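Local coordinates for putative glucarate dehydratase (Pseudomonas fluorescens, PDB 4IT1), which probably catalyses the magnesium-dependent dehydration of D-glucarate to 5-dehydro-4-deoxy-D-glucarate, a step of D-glucarate breakdown, at residues A[37-42]-A[171-176]; A[44-49]-A[430-435]; A[60-65]-A[145-150]; A[159-164]-A[362-367]; A[164-169]-A[392-397]. All coordinates share one frame; numbering follows the deposited sequence. Where two conformers were deposited one is given.

Contact 1: residues A[37-42]-A[171-176]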
# COMPACT_ATOMS: atom_id res chain seq x y z
N ASP A 37 28.57 -20.51 -8.45
CA ASP A 37 27.22 -21.01 -8.58
C ASP A 37 27.33 -22.45 -9.05
O ASP A 37 28.05 -22.74 -10.00
CB ASP A 37 26.44 -20.17 -9.59
CG ASP A 37 25.02 -19.83 -9.12
OD1 ASP A 37 24.75 -19.88 -7.90
OD2 ASP A 37 24.18 -19.50 -9.98
N PRO A 38 26.61 -23.37 -8.38
CA PRO A 38 26.62 -24.76 -8.80
C PRO A 38 26.02 -24.97 -10.21
O PRO A 38 25.30 -24.09 -10.71
CB PRO A 38 25.74 -25.46 -7.75
CG PRO A 38 25.47 -24.46 -6.69
CD PRO A 38 25.65 -23.11 -7.30
N PRO A 39 26.32 -26.12 -10.84
CA PRO A 39 25.70 -26.50 -12.11
C PRO A 39 24.21 -26.81 -11.96
O PRO A 39 23.78 -27.93 -12.26
CB PRO A 39 26.49 -27.75 -12.53
CG PRO A 39 27.03 -28.30 -11.24
CD PRO A 39 27.37 -27.08 -10.43
N LEU A 40 23.45 -25.83 -11.49
CA LEU A 40 22.01 -26.02 -11.25
C LEU A 40 21.20 -26.02 -12.55
O LEU A 40 21.27 -25.09 -13.34
CB LEU A 40 21.49 -24.95 -10.28
CG LEU A 40 22.23 -24.85 -8.93
CD1 LEU A 40 21.74 -23.67 -8.10
CD2 LEU A 40 22.15 -26.16 -8.15
N LEU A 41 20.43 -27.10 -12.75
CA LEU A 41 19.59 -27.27 -13.93
C LEU A 41 18.22 -26.62 -13.76
O LEU A 41 17.63 -26.67 -12.67
CB LEU A 41 19.39 -28.76 -14.20
CG LEU A 41 20.55 -29.59 -14.75
CD1 LEU A 41 20.18 -31.06 -14.74
CD2 LEU A 41 20.91 -29.14 -16.16
N ASN A 42 17.72 -26.01 -14.83
CA ASN A 42 16.37 -25.44 -14.85
C ASN A 42 15.69 -25.59 -16.21
O ASN A 42 16.22 -26.24 -17.11
CB ASN A 42 16.38 -23.98 -14.38
CG ASN A 42 17.07 -23.05 -15.35
OD1 ASN A 42 17.00 -23.24 -16.57
ND2 ASN A 42 17.74 -22.03 -14.83
N PHE A 171 17.15 -28.50 -6.36
CA PHE A 171 17.47 -28.47 -7.78
C PHE A 171 18.03 -29.81 -8.23
O PHE A 171 18.73 -30.48 -7.48
CB PHE A 171 18.55 -27.43 -8.06
CG PHE A 171 18.07 -26.02 -8.00
CD1 PHE A 171 17.99 -25.35 -6.78
CD2 PHE A 171 17.71 -25.35 -9.16
CE1 PHE A 171 17.56 -24.04 -6.72
CE2 PHE A 171 17.28 -24.03 -9.11
CZ PHE A 171 17.20 -23.37 -7.89
N PHE A 172 17.72 -30.19 -9.47
CA PHE A 172 18.54 -31.17 -10.15
C PHE A 172 19.84 -30.46 -10.56
O PHE A 172 19.83 -29.25 -10.82
CB PHE A 172 17.82 -31.75 -11.36
CG PHE A 172 16.56 -32.48 -11.00
CD1 PHE A 172 16.61 -33.81 -10.56
CD2 PHE A 172 15.32 -31.85 -11.07
CE1 PHE A 172 15.44 -34.49 -10.22
CE2 PHE A 172 14.16 -32.54 -10.74
CZ PHE A 172 14.22 -33.86 -10.31
N LYS A 173 20.94 -31.20 -10.55
CA LYS A 173 22.24 -30.64 -10.91
C LYS A 173 23.17 -31.71 -11.46
O LYS A 173 22.96 -32.90 -11.21
CB LYS A 173 22.89 -29.91 -9.71
CG LYS A 173 23.36 -30.81 -8.56
CD LYS A 173 23.81 -30.00 -7.34
CE LYS A 173 25.15 -29.31 -7.55
NZ LYS A 173 26.28 -30.27 -7.77
N TYR A 174 24.16 -31.29 -12.24
CA TYR A 174 25.26 -32.16 -12.64
C TYR A 174 26.30 -32.16 -11.52
O TYR A 174 26.30 -31.25 -10.68
CB TYR A 174 25.92 -31.69 -13.95
CG TYR A 174 25.06 -31.82 -15.20
CD1 TYR A 174 24.24 -32.94 -15.40
CD2 TYR A 174 25.10 -30.85 -16.20
CE1 TYR A 174 23.46 -33.06 -16.54
CE2 TYR A 174 24.33 -30.97 -17.35
CZ TYR A 174 23.51 -32.07 -17.52
OH TYR A 174 22.74 -32.20 -18.65
N ALA A 175 27.17 -33.16 -11.52
CA ALA A 175 28.24 -33.26 -10.53
C ALA A 175 29.18 -32.06 -10.60
O ALA A 175 29.64 -31.55 -9.58
CB ALA A 175 29.01 -34.56 -10.71
N GLN A 176 29.44 -31.58 -11.82
CA GLN A 176 30.40 -30.50 -12.03
C GLN A 176 30.09 -29.69 -13.29
O GLN A 176 29.48 -30.19 -14.24
CB GLN A 176 31.82 -31.06 -12.14
CG GLN A 176 31.97 -32.17 -13.16
CD GLN A 176 33.42 -32.50 -13.49
OE1 GLN A 176 33.87 -33.62 -13.28
NE2 GLN A 176 34.16 -31.51 -14.00
O HOH W 1 16.28 -28.76 -11.27

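Contact 2: residues A[44-49]-A[430-435]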
# COMPACT_ATOMS: atom_id res chain seq x y z
N SER A 44 15.14 -23.39 -18.68
CA SER A 44 15.90 -22.71 -19.73
C SER A 44 17.23 -23.39 -20.09
O SER A 44 17.67 -23.33 -21.24
CB SER A 44 16.19 -21.27 -19.29
OG SER A 44 14.99 -20.52 -19.23
N GLY A 45 17.87 -24.02 -19.11
CA GLY A 45 19.12 -24.72 -19.34
C GLY A 45 19.86 -25.07 -18.06
O GLY A 45 19.44 -25.96 -17.32
N ILE A 46 20.96 -24.36 -17.81
CA ILE A 46 21.83 -24.63 -16.67
C ILE A 46 22.63 -23.40 -16.27
O ILE A 46 23.05 -22.62 -17.13
CB ILE A 46 22.81 -25.80 -16.94
CG1 ILE A 46 23.49 -26.25 -15.63
CG2 ILE A 46 23.85 -25.41 -17.99
CD1 ILE A 46 24.16 -27.60 -15.69
N HIS A 47 22.84 -23.26 -14.97
CA HIS A 47 23.60 -22.15 -14.42
C HIS A 47 25.05 -22.15 -14.89
O HIS A 47 25.65 -23.21 -15.14
CB HIS A 47 23.56 -22.19 -12.89
CG HIS A 47 22.27 -21.69 -12.31
ND1 HIS A 47 22.23 -20.77 -11.29
CD2 HIS A 47 20.98 -21.98 -12.60
CE1 HIS A 47 20.97 -20.52 -10.97
NE2 HIS A 47 20.19 -21.24 -11.76
N GLU A 48 25.59 -20.95 -15.01
CA GLU A 48 27.01 -20.73 -15.25
C GLU A 48 27.78 -20.93 -13.93
O GLU A 48 27.21 -20.75 -12.85
CB GLU A 48 27.20 -19.32 -15.79
CG GLU A 48 26.76 -19.17 -17.24
CD GLU A 48 26.40 -17.75 -17.59
OE1 GLU A 48 27.24 -17.06 -18.19
OE2 GLU A 48 25.27 -17.32 -17.26
N PRO A 49 29.07 -21.30 -14.02
CA PRO A 49 29.87 -21.46 -12.79
C PRO A 49 29.94 -20.20 -11.93
O PRO A 49 30.34 -20.28 -10.77
CB PRO A 49 31.26 -21.85 -13.32
CG PRO A 49 31.28 -21.37 -14.73
CD PRO A 49 29.88 -21.56 -15.22
N ARG A 430 22.85 -20.24 -23.46
CA ARG A 430 24.19 -20.41 -24.02
C ARG A 430 24.96 -21.47 -23.23
O ARG A 430 25.57 -22.38 -23.80
CB ARG A 430 24.97 -19.10 -24.04
CG ARG A 430 26.23 -19.18 -24.90
CD ARG A 430 26.73 -17.82 -25.37
NE ARG A 430 25.77 -17.07 -26.19
CZ ARG A 430 25.27 -17.47 -27.36
NH1 ARG A 430 24.41 -16.71 -28.01
NH2 ARG A 430 25.61 -18.65 -27.89
N GLN A 431 24.89 -21.35 -21.90
CA GLN A 431 25.61 -22.27 -21.03
C GLN A 431 25.23 -23.71 -21.29
O GLN A 431 26.10 -24.56 -21.41
CB GLN A 431 25.42 -21.89 -19.56
CG GLN A 431 26.30 -22.65 -18.58
CD GLN A 431 27.80 -22.45 -18.81
OE1 GLN A 431 28.24 -21.37 -19.21
NE2 GLN A 431 28.57 -23.49 -18.56
N MET A 432 23.93 -23.99 -21.43
CA MET A 432 23.50 -25.36 -21.74
C MET A 432 24.03 -25.83 -23.09
O MET A 432 24.21 -27.04 -23.30
CB MET A 432 21.97 -25.52 -21.65
CG MET A 432 21.45 -26.93 -21.88
SD MET A 432 22.10 -28.25 -20.80
CE MET A 432 21.05 -28.05 -19.38
N GLN A 433 24.29 -24.89 -24.00
CA GLN A 433 24.74 -25.24 -25.36
C GLN A 433 26.13 -25.88 -25.36
O GLN A 433 26.51 -26.54 -26.32
CB GLN A 433 24.64 -24.03 -26.31
CG GLN A 433 23.23 -23.84 -26.88
CD GLN A 433 22.99 -22.50 -27.57
OE1 GLN A 433 23.86 -21.64 -27.66
NE2 GLN A 433 21.76 -22.32 -28.06
N ARG A 434 26.87 -25.71 -24.27
CA ARG A 434 28.19 -26.33 -24.13
C ARG A 434 28.11 -27.82 -23.83
O ARG A 434 29.07 -28.56 -24.07
CB ARG A 434 29.02 -25.59 -23.08
CG ARG A 434 29.31 -24.14 -23.43
CD ARG A 434 29.40 -23.31 -22.16
NE ARG A 434 30.49 -22.34 -22.20
CZ ARG A 434 31.70 -22.55 -21.68
NH1 ARG A 434 32.00 -23.69 -21.08
NH2 ARG A 434 32.63 -21.60 -21.77
N TYR A 435 26.96 -28.28 -23.35
CA TYR A 435 26.75 -29.71 -23.08
C TYR A 435 25.95 -30.35 -24.20
O TYR A 435 26.22 -31.48 -24.60
CB TYR A 435 25.97 -29.92 -21.76
CG TYR A 435 26.58 -29.27 -20.53
CD1 TYR A 435 26.42 -27.91 -20.29
CD2 TYR A 435 27.27 -30.04 -19.59
CE1 TYR A 435 26.96 -27.31 -19.16
CE2 TYR A 435 27.82 -29.45 -18.46
CZ TYR A 435 27.66 -28.09 -18.24
OH TYR A 435 28.20 -27.51 -17.11
O HOH W 2 27.45 -25.37 -16.32

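Contact 3: residues A[60-65]-A[145-150]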
# COMPACT_ATOMS: atom_id res chain seq x y z
N SER A 60 25.40 8.99 4.87
CA SER A 60 24.78 10.27 5.18
C SER A 60 25.79 11.23 5.81
O SER A 60 26.86 10.80 6.24
CB SER A 60 23.61 10.04 6.14
OG SER A 60 23.99 9.15 7.18
N ASP A 61 25.43 12.51 5.87
CA ASP A 61 26.29 13.55 6.46
C ASP A 61 26.62 13.33 7.95
O ASP A 61 27.61 13.86 8.45
CB ASP A 61 25.69 14.96 6.25
CG ASP A 61 24.28 15.11 6.84
OD1 ASP A 61 23.85 14.26 7.65
OD2 ASP A 61 23.61 16.10 6.48
N ASN A 62 25.79 12.54 8.63
CA ASN A 62 26.00 12.20 10.04
C ASN A 62 26.52 10.78 10.28
O ASN A 62 26.35 10.22 11.36
CB ASN A 62 24.72 12.48 10.87
CG ASN A 62 23.46 11.87 10.25
OD1 ASN A 62 22.35 12.27 10.60
ND2 ASN A 62 23.63 10.91 9.35
N GLY A 63 27.13 10.20 9.25
CA GLY A 63 27.84 8.93 9.39
C GLY A 63 27.04 7.63 9.41
O GLY A 63 27.60 6.56 9.67
N TYR A 64 25.74 7.71 9.13
CA TYR A 64 24.92 6.49 9.06
C TYR A 64 24.98 5.84 7.67
O TYR A 64 25.03 6.54 6.66
CB TYR A 64 23.47 6.75 9.49
CG TYR A 64 23.34 7.26 10.91
CD1 TYR A 64 23.64 6.44 12.01
CD2 TYR A 64 22.90 8.56 11.16
CE1 TYR A 64 23.52 6.91 13.30
CE2 TYR A 64 22.77 9.04 12.46
CZ TYR A 64 23.08 8.21 13.52
OH TYR A 64 22.95 8.69 14.80
N ILE A 65 24.99 4.51 7.65
CA ILE A 65 25.17 3.73 6.42
C ILE A 65 23.98 2.80 6.10
O ILE A 65 23.62 1.93 6.90
CB ILE A 65 26.49 2.91 6.45
CG1 ILE A 65 27.71 3.84 6.44
CG2 ILE A 65 26.56 1.93 5.29
CD1 ILE A 65 29.02 3.17 6.83
N ALA A 145 16.48 3.63 9.19
CA ALA A 145 16.41 2.72 10.33
C ALA A 145 17.64 2.79 11.23
O ALA A 145 17.53 2.66 12.45
CB ALA A 145 16.18 1.30 9.86
N ARG A 146 18.82 2.97 10.62
CA ARG A 146 20.08 3.15 11.36
C ARG A 146 20.08 4.47 12.14
O ARG A 146 20.53 4.52 13.29
CB ARG A 146 21.28 3.09 10.40
CG ARG A 146 21.58 1.72 9.80
CD ARG A 146 22.45 0.89 10.73
NE ARG A 146 22.79 -0.42 10.16
CZ ARG A 146 23.22 -1.46 10.87
NH1 ARG A 146 23.36 -1.36 12.19
NH2 ARG A 146 23.49 -2.61 10.27
N TYR A 147 19.58 5.53 11.51
CA TYR A 147 19.45 6.86 12.10
C TYR A 147 18.42 6.89 13.23
O TYR A 147 18.57 7.64 14.20
CB TYR A 147 19.09 7.85 11.00
CG TYR A 147 18.69 9.25 11.42
CD1 TYR A 147 19.52 10.04 12.22
CD2 TYR A 147 17.50 9.82 10.95
CE1 TYR A 147 19.16 11.34 12.57
CE2 TYR A 147 17.13 11.11 11.30
CZ TYR A 147 17.96 11.86 12.11
OH TYR A 147 17.58 13.15 12.44
N LEU A 148 17.38 6.07 13.10
CA LEU A 148 16.35 5.94 14.13
C LEU A 148 16.69 4.88 15.17
O LEU A 148 16.01 4.78 16.19
CB LEU A 148 15.01 5.62 13.48
CG LEU A 148 14.12 6.82 13.16
CD1 LEU A 148 13.19 6.47 12.01
CD2 LEU A 148 13.33 7.23 14.38
N ASN A 149 17.72 4.09 14.89
CA ASN A 149 18.19 3.05 15.81
C ASN A 149 17.21 1.87 15.93
O ASN A 149 17.41 0.95 16.73
CB ASN A 149 18.52 3.67 17.18
CG ASN A 149 19.37 2.77 18.06
OD1 ASN A 149 19.40 2.93 19.28
ND2 ASN A 149 20.08 1.82 17.45
N VAL A 150 16.15 1.91 15.12
CA VAL A 150 15.11 0.88 15.12
C VAL A 150 15.33 -0.13 13.99
O VAL A 150 15.92 0.23 12.97
CB VAL A 150 13.70 1.49 15.00
CG1 VAL A 150 13.37 2.33 16.23
CG2 VAL A 150 13.56 2.32 13.73

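Contact 4: residues A[159-164]-A[362-367]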
# COMPACT_ATOMS: atom_id res chain seq x y z
N ALA A 159 6.79 -5.49 13.48
CA ALA A 159 6.88 -6.93 13.19
C ALA A 159 5.66 -7.72 13.67
O ALA A 159 5.36 -7.76 14.86
CB ALA A 159 8.16 -7.51 13.77
N VAL A 160 4.97 -8.36 12.72
CA VAL A 160 3.86 -9.27 13.02
C VAL A 160 4.41 -10.59 13.58
O VAL A 160 3.81 -11.19 14.47
CB VAL A 160 2.96 -9.50 11.78
CG1 VAL A 160 1.94 -10.60 12.02
CG2 VAL A 160 2.25 -8.21 11.38
N ARG A 161 5.54 -11.02 13.03
CA ARG A 161 6.26 -12.20 13.51
C ARG A 161 7.74 -11.82 13.70
O ARG A 161 8.21 -10.84 13.11
CB ARG A 161 6.10 -13.37 12.53
CG ARG A 161 6.47 -13.03 11.09
CD ARG A 161 5.97 -14.06 10.07
NE ARG A 161 4.51 -14.07 9.92
CZ ARG A 161 3.79 -13.12 9.31
NH1 ARG A 161 4.38 -12.04 8.80
NH2 ARG A 161 2.48 -13.23 9.23
N ASP A 162 8.44 -12.56 14.56
CA ASP A 162 9.87 -12.34 14.82
C ASP A 162 10.72 -13.37 14.10
O ASP A 162 11.96 -13.32 14.14
CB ASP A 162 10.15 -12.35 16.34
CG ASP A 162 9.61 -13.58 17.04
OD1 ASP A 162 9.68 -14.69 16.47
OD2 ASP A 162 9.11 -13.45 18.18
N GLU A 163 10.05 -14.32 13.46
CA GLU A 163 10.70 -15.37 12.69
C GLU A 163 9.95 -15.58 11.37
O GLU A 163 8.72 -15.66 11.36
CB GLU A 163 10.72 -16.67 13.48
CG GLU A 163 11.70 -16.67 14.64
CD GLU A 163 11.95 -18.06 15.19
OE1 GLU A 163 11.26 -19.01 14.77
OE2 GLU A 163 12.86 -18.20 16.04
N VAL A 164 10.70 -15.66 10.27
CA VAL A 164 10.13 -15.83 8.93
C VAL A 164 10.49 -17.20 8.38
O VAL A 164 11.67 -17.49 8.18
CB VAL A 164 10.60 -14.73 7.96
CG1 VAL A 164 10.03 -14.96 6.57
CG2 VAL A 164 10.21 -13.35 8.47
N PRO A 362 0.74 -8.99 7.57
CA PRO A 362 -0.17 -9.82 8.36
C PRO A 362 -0.48 -11.09 7.61
O PRO A 362 -0.49 -12.17 8.20
CB PRO A 362 -1.43 -8.96 8.48
CG PRO A 362 -0.98 -7.56 8.20
CD PRO A 362 0.11 -7.71 7.19
N ASN A 363 -0.72 -10.96 6.30
CA ASN A 363 -1.13 -12.08 5.47
C ASN A 363 0.02 -12.79 4.75
O ASN A 363 0.09 -12.79 3.53
CB ASN A 363 -2.27 -11.68 4.52
CG ASN A 363 -1.86 -10.61 3.52
OD1 ASN A 363 -1.20 -9.63 3.86
ND2 ASN A 363 -2.27 -10.80 2.26
N LEU A 364 0.92 -13.38 5.53
CA LEU A 364 1.95 -14.26 5.01
C LEU A 364 1.45 -15.71 5.04
O LEU A 364 1.39 -16.33 6.10
CB LEU A 364 3.25 -14.12 5.82
CG LEU A 364 4.49 -14.89 5.34
CD1 LEU A 364 4.80 -14.57 3.89
CD2 LEU A 364 5.70 -14.58 6.22
N ASP A 365 1.10 -16.23 3.87
CA ASP A 365 0.33 -17.47 3.78
C ASP A 365 1.14 -18.75 3.67
O ASP A 365 0.63 -19.83 3.96
CB ASP A 365 -0.67 -17.36 2.63
CG ASP A 365 -1.67 -16.25 2.84
OD1 ASP A 365 -2.43 -16.32 3.83
OD2 ASP A 365 -1.69 -15.30 2.03
N TYR A 366 2.39 -18.63 3.23
CA TYR A 366 3.25 -19.80 3.03
C TYR A 366 4.69 -19.42 3.35
O TYR A 366 5.03 -18.24 3.41
CB TYR A 366 3.18 -20.32 1.59
CG TYR A 366 1.80 -20.70 1.11
CD1 TYR A 366 0.95 -19.75 0.54
CD2 TYR A 366 1.35 -22.01 1.21
CE1 TYR A 366 -0.32 -20.10 0.09
CE2 TYR A 366 0.08 -22.37 0.77
CZ TYR A 366 -0.75 -21.41 0.20
OH TYR A 366 -2.00 -21.77 -0.24
N ALA A 367 5.53 -20.43 3.56
CA ALA A 367 6.96 -20.24 3.75
C ALA A 367 7.57 -19.59 2.51
O ALA A 367 7.16 -19.88 1.38
CB ALA A 367 7.65 -21.57 4.05

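Contact 5: residues A[164-169]-A[392-397]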
# COMPACT_ATOMS: atom_id res chain seq x y z
N VAL A 164 10.70 -15.66 10.27
CA VAL A 164 10.13 -15.83 8.93
C VAL A 164 10.49 -17.20 8.38
O VAL A 164 11.67 -17.49 8.18
CB VAL A 164 10.60 -14.73 7.96
CG1 VAL A 164 10.03 -14.96 6.57
CG2 VAL A 164 10.21 -13.35 8.47
N PRO A 165 9.48 -18.06 8.14
CA PRO A 165 9.76 -19.42 7.66
C PRO A 165 10.23 -19.44 6.19
O PRO A 165 9.92 -18.52 5.43
CB PRO A 165 8.42 -20.15 7.82
CG PRO A 165 7.39 -19.07 7.78
CD PRO A 165 8.04 -17.80 8.28
N PHE A 166 10.99 -20.47 5.83
CA PHE A 166 11.50 -20.64 4.48
C PHE A 166 11.49 -22.10 4.12
O PHE A 166 11.48 -22.96 5.00
CB PHE A 166 12.94 -20.13 4.37
CG PHE A 166 13.04 -18.64 4.18
CD1 PHE A 166 13.04 -18.09 2.91
CD2 PHE A 166 13.15 -17.80 5.28
CE1 PHE A 166 13.16 -16.72 2.73
CE2 PHE A 166 13.26 -16.42 5.11
CZ PHE A 166 13.26 -15.88 3.83
N SER A 167 11.49 -22.39 2.82
CA SER A 167 11.54 -23.77 2.37
C SER A 167 12.95 -24.13 1.92
O SER A 167 13.83 -23.26 1.79
CB SER A 167 10.53 -24.02 1.24
OG SER A 167 10.70 -23.12 0.17
N ALA A 168 13.16 -25.42 1.71
CA ALA A 168 14.37 -25.90 1.09
C ALA A 168 14.14 -25.87 -0.41
O ALA A 168 13.23 -26.56 -0.91
CB ALA A 168 14.67 -27.32 1.56
N TYR A 169 14.93 -25.07 -1.13
CA TYR A 169 14.83 -25.00 -2.59
C TYR A 169 15.74 -26.03 -3.27
O TYR A 169 16.95 -25.82 -3.38
CB TYR A 169 15.11 -23.58 -3.12
CG TYR A 169 14.15 -23.14 -4.23
CD1 TYR A 169 13.79 -24.02 -5.27
CD2 TYR A 169 13.58 -21.86 -4.24
CE1 TYR A 169 12.91 -23.64 -6.27
CE2 TYR A 169 12.70 -21.47 -5.25
CZ TYR A 169 12.37 -22.37 -6.26
OH TYR A 169 11.50 -22.00 -7.26
N GLY A 392 14.52 -23.56 10.03
CA GLY A 392 13.97 -23.11 8.76
C GLY A 392 13.43 -21.70 8.82
O GLY A 392 12.48 -21.37 8.11
N CYS A 393 14.04 -20.86 9.66
CA CYS A 393 13.58 -19.49 9.85
C CYS A 393 14.72 -18.49 9.94
O CYS A 393 15.86 -18.84 10.23
CB CYS A 393 12.73 -19.37 11.12
SG CYS A 393 11.04 -19.98 11.00
N VAL A 394 14.38 -17.23 9.70
CA VAL A 394 15.29 -16.11 9.85
C VAL A 394 14.74 -15.21 10.95
O VAL A 394 13.60 -14.75 10.88
CB VAL A 394 15.41 -15.33 8.52
CG1 VAL A 394 16.22 -14.07 8.70
CG2 VAL A 394 16.02 -16.20 7.43
N LYS A 395 15.57 -14.97 11.97
CA LYS A 395 15.20 -14.13 13.11
C LYS A 395 15.20 -12.65 12.78
O LYS A 395 16.17 -12.13 12.21
CB LYS A 395 16.15 -14.37 14.29
CG LYS A 395 15.63 -15.33 15.36
CD LYS A 395 16.03 -16.77 15.09
CE LYS A 395 16.06 -17.57 16.39
NZ LYS A 395 16.26 -19.03 16.17
N ILE A 396 14.12 -11.97 13.15
CA ILE A 396 14.08 -10.51 13.11
C ILE A 396 14.42 -10.00 14.51
O ILE A 396 13.75 -10.37 15.49
CB ILE A 396 12.70 -9.97 12.65
CG1 ILE A 396 12.25 -10.63 11.34
CG2 ILE A 396 12.70 -8.44 12.53
CD1 ILE A 396 13.17 -10.38 10.16
N THR A 397 15.45 -9.17 14.61
CA THR A 397 15.94 -8.69 15.90
C THR A 397 15.74 -7.18 16.08
O THR A 397 15.09 -6.53 15.26
CB THR A 397 17.43 -9.04 16.12
OG1 THR A 397 18.27 -8.11 15.42
CG2 THR A 397 17.73 -10.47 15.66

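Contact 1: residues A[37-42]-A[171-176]
Leu41 N donates to Phe172 O at 3.0 Å, with an N-H...O angle of 162°, and this nearly straight backbone bond holds the two loops together. On one side of it a water accepts from Phe172 N at 2.7 Å and donates to Leu41 O; on the other, Tyr174 N reaches Pro39 O in a weak bond of 3.4 Å. Pro39, the centre of an inverse gamma turn, also presents that carbonyl to the CB of Lys173. Lys173 places CG between its backbone N and carbonyl carbon (chi1 70°) and bends at chi3 and chi4, which folds NZ back to Tyr174 O at 3.1 Å; Gly188 O and the carboxylate of Asp185 also bind this ammonium.

Packing follows outward. Leu40 CD1 sits over the centre of the Phe171 ring, 4.2 Å from its centroid and 6° off the normal, while Leu41 O lies near the plane at that ring's edge. Leu41 splits its methyls, CD1 toward Phe172 CB and CD2 over a face of Tyr174. Pro39 CG presses against Tyr174 O at 3.1 Å.

Phe171 lies near Lys215, a predicted proton acceptor, and near a bound tartrate. The chemistry thus joins a capping-domain loop to the loop after strand 163-170 by backbone bonds, and a leucine methyl over one ring face probably limits how Phe171 can turn beside the pocket.

Contact 2: residues A[44-49]-A[430-435]
Gln431 lies against the backbone of 46-48: its CB is 3.5 Å from Ile46 O, and its CG is 3.5 Å from His47 O. A bend at chi2 (61°) turns the amide along the loop, bringing OE1 to 3.3 Å from Glu48 CG and NE2 toward Pro49 CD. A water donates to His47 O and accepts from Gln431 NE2 at 3.1 Å. With alanine in place of Gln431, this water is likely to lose its amide donor, and a gap to open beside Glu48 CG. Next along the helix, Met432 curls its CE onto Gly45 O (3.3 Å) and Ile46 CB, while Ile46 CG2 meets Tyr435 CE1 at 3.8 Å.

Further bonds set these groups in place. Glu48 OE2 accepts from Asp427 N, Tyr435 OH bonds Val178 N, and His47, turned from the helix, joins Asp37 to a bound tartrate. Such packing of a C-terminal helix on the loop between strands 25-36 and 50-60, beside the pocket, fits the enolase-superfamily capping domain, which combines N-terminal and C-terminal parts of the chain.

Contact 3: residues A[60-65]-A[145-150]
Tyr64 lays one ring face over the backbone of Tyr147, whose CA stands 3.9 Å from the ring centroid and 7° off the normal, a CH-pi contact with the helix itself. The two rings meet obliquely, with planes at 55° and centroids 5.7 Å apart. A chi1 of 171° points the Tyr147 ring away from its own N-H and brings CD1 to 3.4 Å from Tyr64 CE2; that CE2 atom lies at the edge of the Tyr147 ring, near its plane. Asn62 flanks the pair: its backbone O approaches the opposite face of Tyr64, and its OD1 is 3.9 Å from Tyr147 CE1. Beside them, Arg146 CG rests 3.6 Å from Ile65 O. Cutting Tyr64 back to alanine would probably uncover the Tyr147 backbone and leave one side of the Tyr147 ring less restrained. The second subunit approaches here too, its Leu148 packing on Tyr147.

Tyr64 O accepts from both Ser60 N (3.1 Å) and Ser60 OG (2.9 Å), fixing the backbone from which the ring projects. With the type I turn from Ser60 to Gly63 and the positive phi of Gly63, this fits a beta hairpin with a G1 bulge, here joining strands 50-60 and 65-70 and packed on the end of helix 128-148.

Contact 4: residues A[159-164]-A[362-367]
Arg161 reaches across to Pro362 and Leu364 from the loop that leads into strand 163-170, the first strand of the modified TIM barrel, (beta/alpha)7beta, of this family; its partners lie in the loop just after helix 348-360. The side chain starts with CB directed toward that loop, and its CG stands between the backbone N and carbonyl carbon (chi1 53°). The first contact across comes at CD, 3.9 Å from Leu364 CD2. A bend at chi3 (69°) then turns the guanidinium, so that NE still meets Leu364 CD2 while CZ has moved on to Leu364 CB, at 3.7 Å. Leu364 CB lies 3.5 Å above one face of the flat group, toward its rim, and Val160 CG1 lies over the opposite face, so the guanidinium is sandwiched between aliphatic carbons.

NH1 bonds Val361 O, the stronger polar partner; NH2 also gives Pro362 O a weak bond of 3.3 Å with an N-H...O angle of 136°. Two carbonyls close behind a helix would probably suit a positive charge. Val160 and Pro362 also pack on Asn96 of the second subunit, placing this edge of the barrel at the subunit interface. Deeper along the strand, Val164 CG1 comes within 4.4 Å of Leu364 CD2.

Contact 5: residues A[164-169]-A[392-397]
Gly392 O is gripped twice: Phe166 N donates to it at 2.9 Å, coming in nearly along the C=O axis, and Pro165 CA adds a CA-H...O contact at 3.4 Å. Two residues back, Val164 and Val394 form an antiparallel hydrogen-bonded pair, Val164 N to Val394 O and Val394 N to Val164 O, each 3.1 Å. Val164 O also receives Cys393 CA at 3.2 Å. Pro165, which has no N-H, falls at the non-hydrogen-bonded position opposite Cys393, where no N-H is needed for pairing with this strand.

This short ladder adds strand 393-395 antiparallel to the first barrel strand, 163-170, which on its other side runs parallel to strand 212-215. Side chains alternate between the faces. On the one carrying Val164 and Val394, Val394 CG2 meets Phe166 CE2 obliquely at 3.6 Å, and helix 348-360 packs there through Met352 and Met354. On the other, Cys393 has SG anti to its carbonyl carbon (chi1 -77°), which brings the sulfur to 3.6 Å from Pro165 CA.

How the contacts relate
Contacts 1 and 2 adjoin, with centres 10 Å apart, and touch where Leu40 O meets His47 N (2.9 Å); both draw on the capping loop between strands 25-36 and 50-60. Contacts 4 and 5 are likewise 10 Å apart between centres, share Val164 and use strand 163-170. That strand also links the two groups: contact 5 runs along it and segment 171-176 of contact 1 follows directly after its end, although their centres are 23 Å apart. Contact 3, in the capping domain, its centre about 41 Å from that of contact 1, is nested within the chain loops closed by contacts 1 and 2. Contacts 3 and 4 touch the second subunit, whereas contacts 1 and 2 border the tartrate pocket, separate from them.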